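Local coordinates for protein triacylglycerol lipase (Clostridium botulinum, PDB 5AH1) that hydrolyses ester bonds as a zinc-binding triacylglycerol lipase of the alpha/beta-hydrolase fold and also cleaves synthetic polyesters, at residues T226-N231 / W331-T336; G233-D238 / V386-S391; P382-V387 / T424-I429. All blocks are in the same frame, centred on the assembly; numbering follows the deposited sequence.

Contact 1: T226-N231 / W331-T336; sequences TISTPN and WTTQAT
Trp331 buries more surface in this contact than any other residue, meeting Thr226, Ile227 and Ser228. Two backbone bonds hold the chains in parallel register: Trp331 N gives to Thr226 O at 2.8 Å, and Trp331 O takes the N-H of Ser228 at 3.0 Å, close to straight at 164°. Trp331 CG is anti to the carbonyl carbon, beside the backbone N (chi1 -62°). The indole and Ile227 run side by side on one face of the sheet, Ile227 CG1 lying 4.0 Å from Trp331 CD1.

Past the strand ends the contact turns polar. Ser228 OG donates to Thr333 OG1 over 2.7 Å, and Ser228 CB comes within 3.3 Å of the same oxygen. Thr333 OG1 lies between its backbone N and carbonyl carbon (chi1 36°). It is also hydrogen-bonded to Asp384 OD2, linking the two hydroxyls and the carboxylate in a row. A water donates to Trp331 O and accepts from Thr226 OG1 and Thr229 N.

Strands 221-227 and 327-331 are neighbours in the central parallel sheet. Strand 176-181 flanks the first on its other side, touching Ile227 through Ile179 and His181, while Tyr443 and Trp439 of helix 437-448 meet the indole edge-to-face.

Contact 2: G233-D238 / V386-S391; sequences GTTLSD and VVNCIS. With K (potassium ion), chain D.
Asn388 faces Thr235 with both ends of its amide. Its OD1 takes the N-H of Thr235 at 2.9 Å, in the carbonyl plane and on a lone pair, while its ND2 gives to Thr235 OG1 at 3.0 Å along a nearly straight 169° line. This pair of bonds fixes the flip of the amide, and ND2 has a further partner in the carbonyl of Trp380. One residue earlier, Thr234 OG1 donates to Val386 O over 2.7 Å, and Ser391 OG reaches Gly233 O at 2.6 Å, again on a lone pair.

Thr234 is the N-cap of helix 235-239: its OG1, anti to the backbone N (chi1 169°), also accepts from Leu236 N at 3.1 Å. One hydroxyl thus caps the helix and ties it to the loop that precedes strand 403-405. Apolar contact is slight: Leu236 CD2 lies 4.5 Å from Val386 CG1.

Further out, Ser391 OG accepts from Asp232 N. Met363 of helix 357-363 packs on Thr234, Thr235 and Leu236. Beyond the contact the helix offers the carbonyls of Ser237 and Asp238 to a potassium ion, at 2.8 and 2.7 Å, with Met240 O as a third ligand.

Contact 3: P382-V387 / T424-I429; sequences PNDGVV and TDHMDI. With K (potassium ion), chain C.
His426 and Asp384 meet through a hydrogen bond from ND1 to OD2, 2.8 Å long and 163° at the hydrogen. The carboxylate oxygen lies at the edge of the imidazole, in its plane, whereas ND1 stands out of the carboxylate plane on the syn side; the two planes are 72° apart. A second bond, His426 N to Asp384 O at 2.9 Å, joins the backbones.

Val386 lies over one face of the ring. Its CB stands 3.4 Å above the imidazole plane, offset toward the rim, in a CH-pi contact; the nearest ring atom is His426 CG, which is anti to the backbone N (chi1 -165°). Val387 CG2 comes obliquely to within 3.5 Å of His426 CE1. The carboxylate is gripped from its own loop as well: Asp384 OD1 accepts from Val386 N and Val387 N, which arrive from opposite faces of its plane in an Asx turn and an Asx motif, and OD2 has a further bond to Thr333 OG1. A histidine bonded to a buried aspartate, with its ring touching Ser182 of a GxSxG sequence, is consistent with the Ser-His-Asp triad of alpha/beta-hydrolases.

Away from the ring the contact thins. Asp425 touches Asp384 O by its CB alone, and its carboxylate turns off to a potassium ion, which Asp425 OD2 binds at 2.5 Å. Asp428 chelates the same ion with both carboxylate oxygens, three waters fill part of its shell, and Pro351 O is another ligand. Asp425 OD1 accepts from Met427 N and Asp428 N, an Asx turn and Asx motif that run through His426.

How the contacts relate
Contact 3 lies at the probable active site, and the other two converge on it. Contact 1, its centre about 6 Å from that of contact 3, joins it where Thr333 OG1 and Asp384 OD2 lie 2.7 Å apart; Ser228 O also approaches His426 CE1 to 3.2 Å, and Gln334 O faces Thr424 N at 2.9 Å. Contact 2 shares Val386 and Val387 with contact 3, though the centres are about 10 Å apart, and Cys389 N meets Pro382 O at 2.9 Å. Contacts 1 and 2 touch by packing, Asn231 CB on Ser391 O. The two potassium ions belong to contacts 2 and 3 separately.

Contact 1: T226-N231 / W331-T336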
ATOM      1  N   THR A 226      -3.510  -7.869  -1.229  1.00  7.26           N
ATOM      2  CA  THR A 226      -3.656  -6.530  -0.657  1.00  7.35           C
ATOM      3  C   THR A 226      -3.972  -6.658   0.826  1.00  6.88           C
ATOM      4  O   THR A 226      -4.716  -7.543   1.236  1.00  8.45           O
ATOM      5  CB  THR A 226      -4.720  -5.667  -1.405  1.00  7.06           C
ATOM      6  OG1 THR A 226      -6.053  -6.111  -1.115  1.00  7.84           O
ATOM      7  CG2 THR A 226      -4.491  -5.693  -2.893  1.00  7.15           C
ATOM      8  N   ILE A 227      -3.346  -5.796   1.626  1.00  6.79           N
ATOM      9  CA  ILE A 227      -3.501  -5.788   3.074  1.00  7.17           C
ATOM     10  C   ILE A 227      -3.791  -4.344   3.478  1.00  6.48           C
ATOM     11  O   ILE A 227      -2.974  -3.459   3.253  1.00  7.66           O
ATOM     12  CB  ILE A 227      -2.229  -6.302   3.792  1.00  7.57           C
ATOM     13  CG1 ILE A 227      -1.827  -7.697   3.310  1.00  9.01           C
ATOM     14  CG2 ILE A 227      -2.450  -6.281   5.303  1.00  7.95           C
ATOM     15  CD1 ILE A 227      -0.532  -8.199   3.964  1.00  9.41           C
ATOM     16  N   SER A 228      -4.964  -4.120   4.056  1.00  6.80           N
ATOM     17  CA  SER A 228      -5.373  -2.780   4.494  1.00  8.11           C
ATOM     18  C   SER A 228      -5.423  -1.781   3.339  1.00  7.61           C
ATOM     19  O   SER A 228      -5.164  -0.584   3.508  1.00  8.83           O
ATOM     20  CB  SER A 228      -4.424  -2.246   5.569  1.00  8.79           C
ATOM     21  OG  SER A 228      -4.144  -3.214   6.568  1.00  9.23           O
ATOM     22  N   THR A 229      -5.761  -2.269   2.158  1.00  7.19           N
ATOM     23  CA  THR A 229      -5.641  -1.459   0.950  1.00  6.49           C
ATOM     24  C   THR A 229      -6.930  -0.683   0.644  1.00  6.56           C
ATOM     25  O   THR A 229      -8.024  -1.250   0.710  1.00  6.78           O
ATOM     26  CB  THR A 229      -5.279  -2.345  -0.253  1.00  6.85           C
ATOM     27  OG1 THR A 229      -3.962  -2.853  -0.051  1.00  7.37           O
ATOM     28  CG2 THR A 229      -5.326  -1.595  -1.594  1.00  7.35           C
ATOM     29  N   PRO A 230      -6.797   0.607   0.294  1.00  6.46           N
ATOM     30  CA  PRO A 230      -7.958   1.383  -0.162  1.00  6.52           C
ATOM     31  C   PRO A 230      -8.335   1.021  -1.600  1.00  7.12           C
ATOM     32  O   PRO A 230      -8.143   1.790  -2.533  1.00  7.28           O
ATOM     33  CB  PRO A 230      -7.468   2.819  -0.059  1.00  6.73           C
ATOM     34  CG  PRO A 230      -5.995   2.717  -0.344  1.00  7.08           C
ATOM     35  CD  PRO A 230      -5.564   1.420   0.307  1.00  7.38           C
ATOM     36  N   ASN A 231      -8.848  -0.188  -1.791  1.00  6.18           N
ATOM     37  CA  ASN A 231      -9.201  -0.617  -3.133  1.00  5.88           C
ATOM     38  C   ASN A 231     -10.336   0.222  -3.741  1.00  6.63           C
ATOM     39  O   ASN A 231     -10.417   0.357  -4.968  1.00  6.80           O
ATOM     40  CB  ASN A 231      -9.544  -2.106  -3.160  1.00  6.53           C
ATOM     41  CG  ASN A 231      -8.309  -3.009  -3.134  1.00  7.56           C
ATOM     42  OD1 ASN A 231      -7.420  -2.874  -3.969  1.00  7.51           O
ATOM     43  ND2 ASN A 231      -8.273  -3.952  -2.196  1.00  7.84           N
ATOM     44  N   TRP A 331      -6.999  -8.681   2.454  1.00  7.50           N
ATOM     45  CA  TRP A 331      -7.045  -8.679   3.905  1.00  7.80           C
ATOM     46  C   TRP A 331      -7.504  -7.313   4.393  1.00  7.61           C
ATOM     47  O   TRP A 331      -6.985  -6.277   3.951  1.00  7.43           O
ATOM     48  CB  TRP A 331      -5.661  -8.998   4.457  1.00  8.45           C
ATOM     49  CG  TRP A 331      -5.184 -10.356   4.065  1.00  7.97           C
ATOM     50  CD1 TRP A 331      -4.478 -10.687   2.952  1.00  8.38           C
ATOM     51  CD2 TRP A 331      -5.416 -11.578   4.778  1.00  8.72           C
ATOM     52  NE1 TRP A 331      -4.245 -12.042   2.932  1.00  8.65           N
ATOM     53  CE2 TRP A 331      -4.803 -12.614   4.046  1.00  9.07           C
ATOM     54  CE3 TRP A 331      -6.085 -11.894   5.967  1.00  9.84           C
ATOM     55  CZ2 TRP A 331      -4.827 -13.946   4.469  1.00  9.60           C
ATOM     56  CZ3 TRP A 331      -6.114 -13.202   6.381  1.00  9.76           C
ATOM     57  CH2 TRP A 331      -5.480 -14.219   5.643  1.00  9.80           C
ATOM     58  N   THR A 332      -8.489  -7.341   5.291  1.00  7.31           N
ATOM     59  CA  THR A 332      -9.132  -6.161   5.856  1.00  7.93           C
ATOM     60  C   THR A 332      -8.764  -6.052   7.336  1.00  8.17           C
ATOM     61  O   THR A 332      -8.911  -7.030   8.086  1.00  8.74           O
ATOM     62  CB  THR A 332     -10.673  -6.279   5.734  1.00  8.66           C
ATOM     63  OG1 THR A 332     -11.039  -6.335   4.347  1.00  8.63           O
ATOM     64  CG2 THR A 332     -11.368  -5.095   6.403  1.00  8.19           C
ATOM     65  N   THR A 333      -8.260  -4.886   7.728  1.00  8.29           N
ATOM     66  CA  THR A 333      -8.015  -4.563   9.124  1.00  8.73           C
ATOM     67  C   THR A 333      -9.126  -3.663   9.644  1.00  8.17           C
ATOM     68  O   THR A 333      -9.646  -2.817   8.904  1.00  8.06           O
ATOM     69  CB  THR A 333      -6.636  -3.881   9.301  1.00  9.07           C
ATOM     70  OG1 THR A 333      -6.354  -3.036   8.173  1.00  9.05           O
ATOM     71  CG2 THR A 333      -5.533  -4.918   9.403  1.00  9.49           C
ATOM     72  N   GLN A 334      -9.462  -3.825  10.921  1.00  9.24           N
ATOM     73  CA  GLN A 334     -10.471  -2.998  11.587  1.00  8.88           C
ATOM     74  C   GLN A 334     -10.034  -2.725  13.016  1.00  9.15           C
ATOM     75  O   GLN A 334      -9.557  -3.636  13.687  1.00  9.44           O
ATOM     76  CB  GLN A 334     -11.827  -3.702  11.598  1.00  9.50           C
ATOM     77  CG  GLN A 334     -12.876  -2.924  12.388  1.00 10.25           C
ATOM     78  CD  GLN A 334     -14.246  -3.533  12.330  1.00 11.45           C
ATOM     79  OE1 GLN A 334     -14.499  -4.493  11.600  1.00 13.24           O
ATOM     80  NE2 GLN A 334     -15.158  -2.959  13.098  1.00 13.31           N
ATOM     81  N   ALA A 335     -10.213  -1.487  13.477  1.00  9.17           N
ATOM     82  CA  ALA A 335      -9.920  -1.155  14.868  1.00  9.39           C
ATOM     83  C   ALA A 335     -10.910  -0.127  15.432  1.00  9.61           C
ATOM     84  O   ALA A 335     -10.621   0.552  16.416  1.00 10.86           O
ATOM     85  CB  ALA A 335      -8.474  -0.690  15.049  1.00 10.87           C
ATOM     86  N   THR A 336     -12.089  -0.048  14.823  1.00  9.54           N
ATOM     87  CA  THR A 336     -13.197   0.741  15.347  1.00  9.37           C
ATOM     88  C   THR A 336     -14.343  -0.134  15.850  1.00 10.68           C
ATOM     89  O   THR A 336     -14.443  -1.325  15.527  1.00 11.20           O
ATOM     90  CB  THR A 336     -13.772   1.691  14.282  1.00  9.69           C
ATOM     91  OG1 THR A 336     -14.172   0.953  13.130  1.00 10.48           O
ATOM     92  CG2 THR A 336     -12.745   2.739  13.869  1.00 10.63           C
TER
HETATM   93  O   HOH W   1      -6.892  -5.061   1.399  1.00  7.77           O

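Contact 2: G233-D238 / V386-S391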
ATOM      1  N   GLY A 233     -10.588   3.433  -2.361  1.00  6.64           N
ATOM      2  CA  GLY A 233     -10.193   4.702  -1.771  1.00  6.98           C
ATOM      3  C   GLY A 233     -10.408   4.736  -0.268  1.00  7.10           C
ATOM      4  O   GLY A 233     -10.870   3.772   0.352  1.00  7.86           O
ATOM      5  N   THR A 234     -10.048   5.856   0.326  1.00  7.21           N
ATOM      6  CA  THR A 234     -10.339   6.111   1.710  1.00  7.26           C
ATOM      7  C   THR A 234     -10.935   7.497   1.844  1.00  7.04           C
ATOM      8  O   THR A 234     -10.436   8.467   1.276  1.00  7.11           O
ATOM      9  CB  THR A 234      -9.090   5.998   2.609  1.00  7.49           C
ATOM     10  OG1 THR A 234      -9.443   6.521   3.882  1.00  7.87           O
ATOM     11  CG2 THR A 234      -7.866   6.744   2.041  1.00  8.62           C
ATOM     12  N   THR A 235     -11.996   7.590   2.638  1.00  7.27           N
ATOM     13  CA  THR A 235     -12.625   8.886   2.859  1.00  7.78           C
ATOM     14  C   THR A 235     -11.766   9.811   3.714  1.00  7.50           C
ATOM     15  O   THR A 235     -12.048  10.995   3.793  1.00  8.26           O
ATOM     16  CB  THR A 235     -14.043   8.770   3.432  1.00  8.68           C
ATOM     17  OG1 THR A 235     -14.007   8.196   4.739  1.00  8.05           O
ATOM     18  CG2 THR A 235     -14.950   7.972   2.503  1.00  9.55           C
ATOM     19  N   LEU A 236     -10.675   9.299   4.275  1.00  7.95           N
ATOM     20  CA  LEU A 236      -9.704  10.176   4.929  1.00  8.42           C
ATOM     21  C   LEU A 236      -9.129  11.170   3.925  1.00  7.19           C
ATOM     22  O   LEU A 236      -8.947  12.356   4.234  1.00  8.78           O
ATOM     23  CB  LEU A 236      -8.585   9.387   5.603  1.00  9.48           C
ATOM     24  CG  LEU A 236      -7.606  10.221   6.436  1.00 11.05           C
ATOM     25  CD1 LEU A 236      -8.319  10.976   7.549  1.00 12.63           C
ATOM     26  CD2 LEU A 236      -6.532   9.328   6.994  1.00 10.69           C
ATOM     27  N   SER A 237      -8.861  10.719   2.702  1.00  7.63           N
ATOM     28  CA  SER A 237      -8.441  11.661   1.682  1.00  8.06           C
ATOM     29  C   SER A 237      -9.600  12.581   1.292  1.00  7.61           C
ATOM     30  O   SER A 237      -9.418  13.799   1.194  1.00  9.00           O
ATOM     31  CB  SER A 237      -7.866  10.979   0.449  1.00  8.80           C
ATOM     32  OG  SER A 237      -7.571  11.992  -0.496  1.00  9.34           O
ATOM     33  N   ASP A 238     -10.783  12.025   1.054  1.00  7.43           N
ATOM     34  CA  ASP A 238     -11.923  12.836   0.645  1.00  7.97           C
ATOM     35  C   ASP A 238     -12.159  14.020   1.597  1.00  7.94           C
ATOM     36  O   ASP A 238     -12.415  15.137   1.164  1.00  9.11           O
ATOM     37  CB  ASP A 238     -13.203  12.013   0.621  1.00  9.06           C
ATOM     38  CG  ASP A 238     -13.194  10.882  -0.392  1.00 10.57           C
ATOM     39  OD1 ASP A 238     -12.194  10.630  -1.064  1.00 12.12           O
ATOM     40  OD2 ASP A 238     -14.227  10.194  -0.483  1.00 13.94           O
ATOM     41  N   VAL A 386      -7.090   4.522   9.070  1.00  8.83           N
ATOM     42  CA  VAL A 386      -6.616   5.118   7.818  1.00  8.54           C
ATOM     43  C   VAL A 386      -7.526   4.809   6.629  1.00  7.99           C
ATOM     44  O   VAL A 386      -7.760   5.693   5.804  1.00  8.48           O
ATOM     45  CB  VAL A 386      -5.140   4.720   7.527  1.00  9.33           C
ATOM     46  CG1 VAL A 386      -4.641   5.353   6.255  1.00  9.43           C
ATOM     47  CG2 VAL A 386      -4.249   5.119   8.681  1.00  9.51           C
ATOM     48  N   VAL A 387      -8.041   3.584   6.569  1.00  7.16           N
ATOM     49  CA  VAL A 387      -8.842   3.133   5.436  1.00  6.67           C
ATOM     50  C   VAL A 387     -10.157   2.521   5.900  1.00  7.55           C
ATOM     51  O   VAL A 387     -10.184   1.680   6.788  1.00  8.59           O
ATOM     52  CB  VAL A 387      -8.070   2.100   4.568  1.00  7.21           C
ATOM     53  CG1 VAL A 387      -8.893   1.649   3.388  1.00  7.83           C
ATOM     54  CG2 VAL A 387      -6.747   2.695   4.087  1.00  7.28           C
ATOM     55  N   ASN A 388     -11.249   2.924   5.252  1.00  7.24           N
ATOM     56  CA  ASN A 388     -12.560   2.341   5.536  1.00  7.21           C
ATOM     57  C   ASN A 388     -12.539   0.836   5.277  1.00  6.79           C
ATOM     58  O   ASN A 388     -12.027   0.401   4.254  1.00  7.74           O
ATOM     59  CB  ASN A 388     -13.627   2.983   4.651  1.00  6.83           C
ATOM     60  CG  ASN A 388     -13.458   4.489   4.526  1.00  7.80           C
ATOM     61  OD1 ASN A 388     -12.577   4.948   3.808  1.00  7.77           O
ATOM     62  ND2 ASN A 388     -14.283   5.257   5.236  1.00  8.00           N
ATOM     63  N   CYS A 389     -13.130   0.046   6.170  1.00  7.74           N
ATOM     64  CA  CYS A 389     -13.128  -1.399   6.017  1.00  8.01           C
ATOM     65  C   CYS A 389     -13.782  -1.857   4.733  1.00  8.56           C
ATOM     66  O   CYS A 389     -13.293  -2.782   4.084  1.00  7.95           O
ATOM     67  CB  CYS A 389     -13.793  -2.075   7.218  1.00  8.93           C
ATOM     68  SG  CYS A 389     -12.984  -1.775   8.785  1.00  9.05           S
ATOM     69  N   ILE A 390     -14.875  -1.202   4.354  1.00  8.10           N
ATOM     70  CA  ILE A 390     -15.631  -1.615   3.179  1.00  7.93           C
ATOM     71  C   ILE A 390     -14.772  -1.567   1.913  1.00  7.74           C
ATOM     72  O   ILE A 390     -15.013  -2.302   0.967  1.00  7.97           O
ATOM     73  CB  ILE A 390     -16.906  -0.716   2.999  1.00  8.49           C
ATOM     74  CG1 ILE A 390     -17.828  -1.276   1.917  1.00  9.52           C
ATOM     75  CG2 ILE A 390     -16.536   0.724   2.686  1.00  8.75           C
ATOM     76  CD1 ILE A 390     -19.133  -0.531   1.779  1.00 10.59           C
ATOM     77  N   SER A 391     -13.776  -0.681   1.907  1.00  6.90           N
ATOM     78  CA  SER A 391     -12.932  -0.452   0.745  1.00  6.40           C
ATOM     79  C   SER A 391     -11.850  -1.517   0.568  1.00  6.57           C
ATOM     80  O   SER A 391     -11.265  -1.631  -0.499  1.00  6.48           O
ATOM     81  CB  SER A 391     -12.265   0.906   0.930  1.00  7.02           C
ATOM     82  OG  SER A 391     -11.435   1.237  -0.157  1.00  7.19           O
TER
HETATM   83  K     K D1457     -10.223  16.150  -0.032  1.00 10.14           K

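Contact 3: P382-V387 / T424-I429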
ATOM      1  N   PRO A 382     -16.958   2.059   9.542  1.00  8.77           N
ATOM      2  CA  PRO A 382     -15.907   1.260  10.192  1.00  9.00           C
ATOM      3  C   PRO A 382     -14.569   1.412   9.478  1.00  7.58           C
ATOM      4  O   PRO A 382     -14.508   1.453   8.242  1.00  8.42           O
ATOM      5  CB  PRO A 382     -16.444  -0.177  10.103  1.00  9.06           C
ATOM      6  CG  PRO A 382     -17.948   0.000  10.057  1.00  9.70           C
ATOM      7  CD  PRO A 382     -18.148   1.249   9.231  1.00  8.53           C
ATOM      8  N   ASN A 383     -13.492   1.459  10.250  1.00  7.53           N
ATOM      9  CA  ASN A 383     -12.174   1.664   9.656  1.00  7.56           C
ATOM     10  C   ASN A 383     -11.057   1.144  10.563  1.00  8.36           C
ATOM     11  O   ASN A 383     -11.320   0.592  11.635  1.00  9.17           O
ATOM     12  CB  ASN A 383     -11.997   3.149   9.262  1.00  7.45           C
ATOM     13  CG  ASN A 383     -11.959   4.082  10.455  1.00  8.22           C
ATOM     14  OD1 ASN A 383     -10.929   4.207  11.124  1.00  9.04           O
ATOM     15  ND2 ASN A 383     -13.086   4.738  10.739  1.00  8.98           N
ATOM     16  N   ASP A 384      -9.823   1.293  10.090  1.00  8.32           N
ATOM     17  CA  ASP A 384      -8.634   0.850  10.830  1.00  8.61           C
ATOM     18  C   ASP A 384      -7.740   2.019  11.238  1.00  9.07           C
ATOM     19  O   ASP A 384      -6.568   1.826  11.582  1.00  9.77           O
ATOM     20  CB  ASP A 384      -7.828  -0.176  10.017  1.00  8.53           C
ATOM     21  CG  ASP A 384      -7.189   0.424   8.775  1.00  8.07           C
ATOM     22  OD1 ASP A 384      -7.328   1.656   8.554  1.00  7.92           O
ATOM     23  OD2 ASP A 384      -6.577  -0.335   7.996  1.00  8.54           O
ATOM     24  N   GLY A 385      -8.303   3.228  11.180  1.00  9.46           N
ATOM     25  CA  GLY A 385      -7.574   4.453  11.459  1.00  9.50           C
ATOM     26  C   GLY A 385      -7.170   5.216  10.207  1.00  8.57           C
ATOM     27  O   GLY A 385      -6.924   6.429  10.264  1.00 10.04           O
ATOM     28  N   VAL A 386      -7.090   4.522   9.070  1.00  8.83           N
ATOM     29  CA  VAL A 386      -6.616   5.118   7.818  1.00  8.54           C
ATOM     30  C   VAL A 386      -7.526   4.809   6.629  1.00  7.99           C
ATOM     31  O   VAL A 386      -7.760   5.693   5.804  1.00  8.48           O
ATOM     32  CB  VAL A 386      -5.140   4.720   7.527  1.00  9.33           C
ATOM     33  CG1 VAL A 386      -4.641   5.353   6.255  1.00  9.43           C
ATOM     34  CG2 VAL A 386      -4.249   5.119   8.681  1.00  9.51           C
ATOM     35  N   VAL A 387      -8.041   3.584   6.569  1.00  7.16           N
ATOM     36  CA  VAL A 387      -8.842   3.133   5.436  1.00  6.67           C
ATOM     37  C   VAL A 387     -10.157   2.521   5.900  1.00  7.55           C
ATOM     38  O   VAL A 387     -10.184   1.680   6.788  1.00  8.59           O
ATOM     39  CB  VAL A 387      -8.070   2.100   4.568  1.00  7.21           C
ATOM     40  CG1 VAL A 387      -8.893   1.649   3.388  1.00  7.83           C
ATOM     41  CG2 VAL A 387      -6.747   2.695   4.087  1.00  7.28           C
ATOM     42  N   THR A 424      -7.152  -4.608  15.007  1.00  9.95           N
ATOM     43  CA  THR A 424      -5.837  -4.413  14.415  1.00  9.48           C
ATOM     44  C   THR A 424      -5.871  -3.143  13.598  1.00  9.83           C
ATOM     45  O   THR A 424      -6.636  -3.044  12.639  1.00 10.17           O
ATOM     46  CB  THR A 424      -5.481  -5.608  13.518  1.00 10.43           C
ATOM     47  OG1 THR A 424      -5.498  -6.806  14.301  1.00 11.42           O
ATOM     48  CG2 THR A 424      -4.115  -5.432  12.887  1.00 11.00           C
ATOM     49  N   ASP A 425      -5.073  -2.154  13.983  1.00  8.89           N
ATOM     50  CA  ASP A 425      -5.058  -0.899  13.238  1.00  8.67           C
ATOM     51  C   ASP A 425      -4.199  -0.979  11.989  1.00  8.90           C
ATOM     52  O   ASP A 425      -3.512  -1.964  11.744  1.00  9.29           O
ATOM     53  CB  ASP A 425      -4.751   0.335  14.121  1.00  9.71           C
ATOM     54  CG  ASP A 425      -3.283   0.513  14.509  1.00 10.06           C
ATOM     55  OD1 ASP A 425      -2.354   0.290  13.710  1.00 10.24           O
ATOM     56  OD2 ASP A 425      -3.069   0.965  15.653  1.00 11.19           O
ATOM     57  N   HIS A 426      -4.252   0.099  11.212  1.00  7.93           N
ATOM     58  CA  HIS A 426      -3.647   0.146   9.902  1.00  7.88           C
ATOM     59  C   HIS A 426      -2.164  -0.226   9.890  1.00  8.44           C
ATOM     60  O   HIS A 426      -1.710  -0.875   8.960  1.00  8.68           O
ATOM     61  CB  HIS A 426      -3.826   1.558   9.340  1.00  8.09           C
ATOM     62  CG  HIS A 426      -3.562   1.655   7.872  1.00  8.39           C
ATOM     63  ND1 HIS A 426      -4.404   1.106   6.931  1.00  8.81           N
ATOM     64  CD2 HIS A 426      -2.561   2.240   7.176  1.00  9.21           C
ATOM     65  CE1 HIS A 426      -3.932   1.350   5.721  1.00  9.16           C
ATOM     66  NE2 HIS A 426      -2.815   2.041   5.843  1.00  9.81           N
ATOM     67  N   MET A 427      -1.430   0.217  10.908  0.50  9.11           N
ATOM     68  CA  MET A 427       0.014   0.007  10.967  0.50  9.30           C
ATOM     69  C   MET A 427       0.375  -1.271  11.747  0.50  9.05           C
ATOM     70  O   MET A 427       1.433  -1.871  11.511  0.50  9.62           O
ATOM     71  CB  MET A 427       0.710   1.244  11.556  0.50 10.86           C
ATOM     72  CG  MET A 427       0.560   2.489  10.693  0.50 11.93           C
ATOM     73  SD  MET A 427       1.752   3.796  11.064  0.50 12.97           S
ATOM     74  CE  MET A 427       1.444   4.111  12.796  0.50 12.45           C
ATOM     75  N   ASP A 428      -0.496  -1.695  12.663  1.00  9.19           N
ATOM     76  CA  ASP A 428      -0.238  -2.891  13.473  1.00  9.57           C
ATOM     77  C   ASP A 428       0.070  -4.105  12.607  1.00  8.60           C
ATOM     78  O   ASP A 428       0.879  -4.964  12.986  1.00  9.54           O
ATOM     79  CB  ASP A 428      -1.460  -3.258  14.310  1.00  9.76           C
ATOM     80  CG  ASP A 428      -1.737  -2.290  15.454  1.00  9.71           C
ATOM     81  OD1 ASP A 428      -0.806  -1.568  15.891  1.00 12.18           O
ATOM     82  OD2 ASP A 428      -2.901  -2.255  15.924  1.00 10.15           O
ATOM     83  N   ILE A 429      -0.605  -4.219  11.469  1.00  9.08           N
ATOM     84  CA  ILE A 429      -0.472  -5.404  10.624  1.00  9.00           C
ATOM     85  C   ILE A 429       0.891  -5.498   9.939  1.00  9.35           C
ATOM     86  O   ILE A 429       1.266  -6.568   9.456  1.00  9.86           O
ATOM     87  CB  ILE A 429      -1.641  -5.496   9.587  1.00  9.46           C
ATOM     88  CG1 ILE A 429      -1.653  -6.838   8.830  1.00 10.04           C
ATOM     89  CG2 ILE A 429      -1.604  -4.289   8.619  1.00  8.59           C
ATOM     90  CD1 ILE A 429      -1.734  -8.079   9.722  1.00 10.46           C
TER
HETATM   91  K     K C1456      -2.424  -0.470  17.562  1.00 12.62           K
HETATM   92  O   HOH W   2      -2.725   0.506  19.774  1.00 16.39           O
HETATM   93  O   HOH W   3      -0.534   1.051  17.777  1.00 16.11           O
HETATM   94  O   HOH W   4      -0.932  -2.170  18.755  1.00 21.68           O